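Nucleoside-triphosphatase THEP1 (Aquifex aeolicus, PDB 1YE8) hydrolyses the nucleoside triphosphates ATP, GTP, CTP, TTP and UTP to diphosphates and phosphate, and shows no kinase activity. Local coordinates at residues K13-L16 with V17-V21. Numbering follows the deposited sequence.
Sequences KTTL and VKKIV. With NA (sodium ion), chain C; MG (magnesium ion), chain B; PO4 (phosphate ion), chain E.
Lys-13 O accepts a hydrogen bond from Val-17 N at 2.9 Å, closing the first turn of helix 13-24, and Val-17 CG2 lies against the same carbonyl oxygen. Lys-13 N donates almost straight (168°) to O3 of a bound phosphate, while bends at chi3 and chi4 turn the side chain outward, NZ lying 2.3 Å from a modelled sodium that also contacts Glu-8 O and phosphate O3; the sodium-O3 distance, 2.0 Å, is short enough to leave the ion's identity doubtful. Thr-14 N reaches phosphate O1 at 3.0 Å, and its O takes the amide of Lys-18. With OG1 beside the backbone N (chi1 -61°), the hydroxyl is turned to magnesium, which bridges OG1 and O1, each at 2.1 Å, and binds three waters; OG1 is also hydrogen-bonded to Asp-106. CG2, anti to that N, meets CD of Lys-18, which ends in a salt bridge with Glu-34. Thr-15 O receives Lys-19 N, whose aliphatic stem runs past that carbonyl. Leu-16 O accepts a hydrogen bond from Ile-20 N; their side chains cross obliquely, both touching Ile-5 and helix 168-175. The Walker A P-loop ends in Lys-13 and Thr-14, whose amides, with those of Gly-10 and Gly-12, grip the anion, probably helped by the helix dipole. This phosphate, probably from the crystallisation liquor, lies in the inferred ATP site, probably where a nucleotide phosphate would sit.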
loop_
_atom_site.group_PDB
_atom_site.type_symbol
_atom_site.label_atom_id
_atom_site.label_comp_id
_atom_site.label_asym_id
_atom_site.label_seq_id
_atom_site.Cartn_x
_atom_site.Cartn_y
_atom_site.Cartn_z
ATOM N N LYS A 13 2.506 0.282 -10.238
ATOM C CA LYS A 13 1.724 -0.253 -9.114
ATOM C C LYS A 13 0.815 0.803 -8.472
ATOM O O LYS A 13 -0.366 0.548 -8.270
ATOM C CB LYS A 13 2.617 -0.902 -8.058
ATOM C CG LYS A 13 3.431 -2.089 -8.586
ATOM C CD LYS A 13 4.040 -2.940 -7.478
ATOM C CE LYS A 13 5.007 -2.208 -6.569
ATOM N NZ LYS A 13 6.318 -2.008 -7.224
ATOM N N THR A 14 1.367 1.977 -8.170
ATOM C CA THR A 14 0.558 3.085 -7.623
ATOM C C THR A 14 -0.554 3.500 -8.584
ATOM O O THR A 14 -1.690 3.700 -8.173
ATOM C CB THR A 14 1.455 4.280 -7.308
ATOM O OG1 THR A 14 2.425 3.893 -6.325
ATOM C CG2 THR A 14 0.656 5.425 -6.654
ATOM N N THR A 15 -0.216 3.607 -9.864
ATOM C CA THR A 15 -1.180 3.971 -10.884
ATOM C C THR A 15 -2.347 2.999 -10.897
ATOM O O THR A 15 -3.504 3.410 -10.955
ATOM C CB THR A 15 -0.495 3.993 -12.255
ATOM O OG1 THR A 15 0.333 5.153 -12.321
ATOM C CG2 THR A 15 -1.511 4.175 -13.405
ATOM N N LEU A 16 -2.046 1.707 -10.843
ATOM C CA LEU A 16 -3.094 0.706 -10.786
ATOM C C LEU A 16 -3.922 0.840 -9.496
ATOM O O LEU A 16 -5.156 0.792 -9.538
ATOM C CB LEU A 16 -2.497 -0.695 -10.900
ATOM C CG LEU A 16 -3.440 -1.875 -10.727
ATOM C CD1 LEU A 16 -4.600 -1.850 -11.745
ATOM C CD2 LEU A 16 -2.665 -3.164 -10.853
ATOM N N VAL A 17 -3.247 0.992 -8.350
ATOM C CA VAL A 17 -3.966 1.190 -7.094
ATOM C C VAL A 17 -4.930 2.393 -7.178
ATOM O O VAL A 17 -6.065 2.287 -6.731
ATOM C CB VAL A 17 -2.998 1.290 -5.893
ATOM C CG1 VAL A 17 -3.736 1.770 -4.633
ATOM C CG2 VAL A 17 -2.353 -0.060 -5.628
ATOM N N LYS A 18 -4.490 3.503 -7.777
ATOM C CA LYS A 18 -5.353 4.678 -7.924
ATOM C C LYS A 18 -6.590 4.372 -8.782
ATOM O O LYS A 18 -7.695 4.816 -8.470
ATOM C CB LYS A 18 -4.553 5.860 -8.456
ATOM C CG LYS A 18 -3.609 6.434 -7.407
ATOM C CD LYS A 18 -2.661 7.465 -7.977
ATOM C CE LYS A 18 -3.378 8.725 -8.422
ATOM N NZ LYS A 18 -2.393 9.715 -8.929
ATOM N N LYS A 19 -6.405 3.585 -9.836
ATOM C CA LYS A 19 -7.533 3.173 -10.675
ATOM C C LYS A 19 -8.508 2.323 -9.863
ATOM O O LYS A 19 -9.726 2.459 -10.000
ATOM C CB LYS A 19 -7.062 2.353 -11.878
ATOM C CG LYS A 19 -6.350 3.112 -12.975
ATOM C CD LYS A 19 -5.787 2.106 -13.999
ATOM C CE LYS A 19 -5.094 2.777 -15.151
ATOM N NZ LYS A 19 -4.596 1.734 -16.091
ATOM N N ILE A 20 -7.973 1.434 -9.024
ATOM C CA ILE A 20 -8.801 0.593 -8.167
ATOM C C ILE A 20 -9.597 1.450 -7.178
ATOM O O ILE A 20 -10.810 1.235 -7.001
ATOM C CB ILE A 20 -7.938 -0.488 -7.435
ATOM C CG1 ILE A 20 -7.384 -1.514 -8.431
ATOM C CG2 ILE A 20 -8.736 -1.194 -6.367
ATOM C CD1 ILE A 20 -6.218 -2.352 -7.869
ATOM N N VAL A 21 -8.925 2.422 -6.554
ATOM C CA VAL A 21 -9.575 3.340 -5.612
ATOM C C VAL A 21 -10.724 4.093 -6.289
ATOM O O VAL A 21 -11.830 4.187 -5.723
ATOM C CB VAL A 21 -8.551 4.311 -4.994
ATOM C CG1 VAL A 21 -9.234 5.471 -4.257
ATOM C CG2 VAL A 21 -7.602 3.552 -4.055
HETATM NA NA NA C . 6.642 -0.605 -9.053
HETATM MG MG MG B . 4.409 3.184 -6.457
HETATM P P PO4 E . 5.247 2.035 -9.549
HETATM O O1 PO4 E . 4.308 2.304 -8.386
HETATM O O2 PO4 E . 4.895 2.769 -10.808
HETATM O O3 PO4 E . 5.183 0.556 -9.828
HETATM O O4 PO4 E . 6.659 2.396 -9.154
HETATM O O HOH W 1 4.711 4.471 -4.899
HETATM O O HOH W 2 4.098 1.663 -5.396
HETATM O O HOH W 3 4.571 4.891 -8.120
HETATM O O HOH W 4 6.270 0.531 -6.319
#